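PDB 3GDC: multicopper oxidase from Arthrobacter sp. FB24, which probably couples the one-electron oxidation of phenolic or similar substrates to the reduction of dioxygen to water, as in two-domain, laccase-like multicopper oxidases. Local coordinates for residues D45-I48 / I52-K55; G171-G176 / L213-I218. One frame throughout, in Å; residues are numbered along the deposited sequence.

Interaction 1: D45-I48 / I52-K55; sequences DFEI and IIFK
Phe-46 and Phe-54 form a hydrogen-bonded pair near the turn of a beta hairpin, in which the end of strand 33-49 turns back antiparallel onto strand 52-59 within a cupredoxin-type domain. Their main chains are joined twice: Phe-46 N donates to Phe-54 O at 2.9 Å, and Phe-54 N to Phe-46 O at 2.7 Å, both bonds fairly straight. Toward the turn, Ile-48 N reaches Ile-52 O over a longer 3.2 Å with a more bent N-H (137°). Between these rungs Glu-47 CA and Ile-53 CA make CA-H...O contacts with Ile-52 O and Phe-46 O, and beyond the phenylalanine pair Asp-45 CA does so with Phe-54 O.

The apolar contacts divide between the two faces. On the buried face with Phe-46 and Phe-54, Ile-48 CG1 lies 4.0 Å from Phe-54 CB, and the Phe-54 ring turns on to meet Tyr-172 edge-to-face. On the other face, with Asp-45, Glu-47 and Lys-55, Ile-53 sends its two branches in different directions: CG2, anti to the backbone N, packs on Asp-45 CB at 3.6 Å, whereas CD1 lies against Glu-47 CB at 3.7 Å. The carboxylate of Glu-47 extends beyond this methyl to Arg-8, in a salt bridge, and to the backbone N of Gly-51 in the turn.

The salt bridge between the two strands lies on this same, more exposed face. Asp-45 and Lys-55 run side by side, and bends at chi3 and chi4 (70° and 66°) fold the lysine back, bringing NZ to the syn lone pair of Asp-45 OD1 at 3.0 Å.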
# COMPACT_ATOMS: atom_id res chain seq x y z
N ASP A 45 29.31 16.68 0.40
CA ASP A 45 29.63 15.27 0.66
C ASP A 45 29.22 14.88 2.07
O ASP A 45 29.43 15.65 3.01
CB ASP A 45 31.13 15.02 0.48
CG ASP A 45 31.57 15.09 -0.97
OD1 ASP A 45 30.71 15.17 -1.87
OD2 ASP A 45 32.80 15.04 -1.20
N PHE A 46 28.67 13.67 2.20
CA PHE A 46 28.24 13.11 3.47
C PHE A 46 28.80 11.70 3.60
O PHE A 46 28.69 10.91 2.67
CB PHE A 46 26.72 13.05 3.56
CG PHE A 46 26.04 14.40 3.43
CD1 PHE A 46 25.87 15.22 4.54
CD2 PHE A 46 25.55 14.83 2.20
CE1 PHE A 46 25.23 16.47 4.44
CE2 PHE A 46 24.92 16.08 2.07
CZ PHE A 46 24.74 16.89 3.19
N GLU A 47 29.41 11.39 4.74
CA GLU A 47 29.85 10.02 4.99
C GLU A 47 28.71 9.24 5.64
O GLU A 47 28.51 9.31 6.85
CB GLU A 47 31.11 9.99 5.86
CG GLU A 47 31.66 8.57 6.01
CD GLU A 47 33.09 8.52 6.53
OE1 GLU A 47 33.66 9.57 6.89
OE2 GLU A 47 33.64 7.40 6.58
N ILE A 48 27.96 8.49 4.82
CA ILE A 48 26.75 7.82 5.29
C ILE A 48 26.99 6.45 5.91
O ILE A 48 26.21 5.98 6.76
CB ILE A 48 25.67 7.74 4.17
CG1 ILE A 48 26.26 7.12 2.89
CG2 ILE A 48 25.10 9.14 3.90
CD1 ILE A 48 25.24 6.48 1.96
N ILE A 52 32.16 5.42 2.99
CA ILE A 52 31.25 5.61 1.86
C ILE A 52 30.81 7.07 1.81
O ILE A 52 30.06 7.53 2.67
CB ILE A 52 30.01 4.68 1.95
CG1 ILE A 52 30.43 3.20 2.06
CG2 ILE A 52 29.06 4.91 0.77
CD1 ILE A 52 31.16 2.63 0.84
N ILE A 53 31.32 7.80 0.83
CA ILE A 53 31.06 9.23 0.71
C ILE A 53 29.99 9.47 -0.33
O ILE A 53 30.20 9.22 -1.52
CB ILE A 53 32.32 10.04 0.36
CG1 ILE A 53 33.47 9.73 1.34
CG2 ILE A 53 32.00 11.53 0.31
CD1 ILE A 53 33.13 9.93 2.81
N PHE A 54 28.84 9.94 0.13
CA PHE A 54 27.70 10.21 -0.74
C PHE A 54 27.79 11.68 -1.18
O PHE A 54 27.84 12.57 -0.35
CB PHE A 54 26.40 9.95 0.02
CG PHE A 54 25.16 10.11 -0.82
CD1 PHE A 54 24.79 9.11 -1.71
CD2 PHE A 54 24.36 11.24 -0.70
CE1 PHE A 54 23.63 9.25 -2.50
CE2 PHE A 54 23.20 11.38 -1.47
CZ PHE A 54 22.85 10.39 -2.38
N LYS A 55 27.85 11.90 -2.50
CA LYS A 55 27.85 13.25 -3.07
C LYS A 55 26.40 13.73 -3.13
O LYS A 55 25.65 13.38 -4.05
CB LYS A 55 28.50 13.27 -4.46
CG LYS A 55 29.91 12.66 -4.51
CD LYS A 55 30.68 13.11 -5.75
CE LYS A 55 31.08 14.59 -5.67
NZ LYS A 55 32.07 14.87 -4.58

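Interaction 2: G171-G176 / L213-I218. With CA (calcium ion), chain H.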
# COMPACT_ATOMS: atom_id res chain seq x y z
N GLY A 171 16.58 6.63 1.07
CA GLY A 171 17.50 5.63 0.54
C GLY A 171 18.67 6.34 -0.10
O GLY A 171 18.56 7.50 -0.52
N TYR A 172 19.79 5.63 -0.19
CA TYR A 172 20.98 6.16 -0.82
C TYR A 172 21.42 5.24 -1.94
O TYR A 172 21.72 4.07 -1.71
CB TYR A 172 22.12 6.33 0.19
CG TYR A 172 21.82 7.39 1.23
CD1 TYR A 172 21.85 8.75 0.88
CD2 TYR A 172 21.49 7.05 2.53
CE1 TYR A 172 21.57 9.73 1.82
CE2 TYR A 172 21.20 8.02 3.49
CZ TYR A 172 21.25 9.37 3.11
OH TYR A 172 20.96 10.35 4.02
N ASN A 173 21.42 5.81 -3.15
CA ASN A 173 21.90 5.15 -4.35
C ASN A 173 23.34 5.59 -4.56
O ASN A 173 23.61 6.69 -5.06
CB ASN A 173 21.00 5.53 -5.53
CG ASN A 173 21.41 4.85 -6.83
OD1 ASN A 173 22.42 4.13 -6.89
ND2 ASN A 173 20.62 5.06 -7.88
N THR A 174 24.28 4.74 -4.16
CA THR A 174 25.69 5.11 -4.14
C THR A 174 26.47 4.68 -5.39
O THR A 174 27.50 5.28 -5.69
CB THR A 174 26.39 4.56 -2.88
OG1 THR A 174 26.36 3.13 -2.91
CG2 THR A 174 25.68 5.04 -1.61
N ASP A 175 26.00 3.67 -6.11
CA ASP A 175 26.78 3.09 -7.21
C ASP A 175 26.11 3.18 -8.58
O ASP A 175 26.50 2.48 -9.52
CB ASP A 175 27.19 1.64 -6.89
CG ASP A 175 25.99 0.69 -6.73
OD1 ASP A 175 24.90 0.95 -7.30
OD2 ASP A 175 26.16 -0.35 -6.04
N GLY A 176 25.10 4.05 -8.69
CA GLY A 176 24.35 4.18 -9.93
C GLY A 176 23.30 3.09 -10.09
O GLY A 176 23.05 2.31 -9.17
N LEU A 213 11.60 7.75 -0.03
CA LEU A 213 12.40 6.71 -0.67
C LEU A 213 12.18 6.64 -2.18
O LEU A 213 11.06 6.47 -2.66
CB LEU A 213 12.14 5.35 -0.01
CG LEU A 213 12.84 4.14 -0.60
CD1 LEU A 213 14.36 4.27 -0.47
CD2 LEU A 213 12.33 2.91 0.14
N GLU A 214 13.26 6.79 -2.93
CA GLU A 214 13.22 6.69 -4.38
C GLU A 214 13.54 5.25 -4.80
O GLU A 214 14.13 4.48 -4.02
CB GLU A 214 14.20 7.70 -5.00
CG GLU A 214 14.17 7.78 -6.53
CD GLU A 214 12.77 8.04 -7.05
OE1 GLU A 214 12.36 9.22 -7.05
OE2 GLU A 214 12.07 7.06 -7.43
N TYR A 215 13.12 4.90 -6.02
CA TYR A 215 13.43 3.61 -6.68
C TYR A 215 12.56 2.44 -6.19
O TYR A 215 11.86 1.80 -6.99
CB TYR A 215 14.94 3.29 -6.63
CG TYR A 215 15.82 4.40 -7.17
CD1 TYR A 215 15.82 4.72 -8.53
CD2 TYR A 215 16.66 5.13 -6.33
CE1 TYR A 215 16.61 5.75 -9.02
CE2 TYR A 215 17.46 6.17 -6.82
CZ TYR A 215 17.43 6.46 -8.17
OH TYR A 215 18.22 7.48 -8.66
N ASP A 216 12.58 2.17 -4.89
CA ASP A 216 11.71 1.16 -4.29
C ASP A 216 10.29 1.70 -4.16
O ASP A 216 10.09 2.81 -3.68
CB ASP A 216 12.25 0.75 -2.92
CG ASP A 216 13.61 0.07 -2.99
OD1 ASP A 216 13.67 -1.08 -3.49
OD2 ASP A 216 14.60 0.67 -2.53
N PRO A 217 9.28 0.91 -4.59
CA PRO A 217 7.91 1.46 -4.64
C PRO A 217 7.22 1.70 -3.29
O PRO A 217 6.30 2.51 -3.22
CB PRO A 217 7.14 0.41 -5.46
CG PRO A 217 7.90 -0.87 -5.24
CD PRO A 217 9.34 -0.49 -5.06
N ILE A 218 7.64 1.00 -2.23
CA ILE A 218 6.96 1.15 -0.95
C ILE A 218 7.92 1.01 0.23
O ILE A 218 8.90 0.27 0.18
CB ILE A 218 5.73 0.19 -0.83
CG1 ILE A 218 4.81 0.59 0.34
CG2 ILE A 218 6.18 -1.27 -0.71
CD1 ILE A 218 3.34 0.21 0.14
CA CA H . 22.59 1.72 -6.92
O HOH W 1 15.67 7.94 -1.51
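The calcium site in the loop after strand 163-172 is flanked here by the 213-218 loop, and Asn-173 belongs to both the site and the contact. Its OD1 binds the calcium ion at 2.4 Å, alongside Asp-175 OD1 at 2.5 Å and Gly-176 O; Asp-179 and Glu-181 contribute further ligands. The amide nitrogen on the other branch of Asn-173 meets Tyr-215, with ND2 3.5 Å from CZ and the amide and ring planes almost perpendicular (86°). With CG anti to the backbone N (chi1 -178°), the amide reaches between ion and ring, and ND2 also donates to Gly-177 O. Metal coordination and this bond together probably fix the amide's rotation.

The tyrosine ring is backed by Glu-214 CG, which lies 3.5 Å above its centre. Glu-214 also folds its carboxylate round to Tyr-215 N, which donates to OE2 at 2.8 Å, while OE1 is hydrogen-bonded to Thr-273 OG1 of a second subunit. Closer to the strand, Leu-213 CD1 packs against Gly-171 CA at 3.6 Å, a close approach made over a residue without a side chain. A water beside it accepts from Gly-171 N and Glu-214 N, each at 3.0 Å, bridging the two backbones.

Leu-213 also touches Tyr-183 of strand 182-185, and Tyr-215 rests on Ala-139 and Ala-143 of helix 138-143.

In the fold
Interaction 1 joins neighbouring strands of one hairpin, whereas interaction 2 brings together parts more distant along the chain. The hairpin relies on main-chain pairing, with a buried apolar face and an outer one that mixes charged groups with Ile-53. At 171-176 / 213-218 the smaller interface is packing of a loop on a strand end and the loop that follows it, with water bridging and an amide turned against a ring; one partner carries calcium ligands, which probably helps to order it. Both combine buried and more open residues. They also touch: Ile-48 CD1 packs on Tyr-172 CB at 3.6 Å and on Thr-174, while Phe-54 CE1 approaches Asn-173 O, linking the hairpin's inner face to the start of the calcium loop.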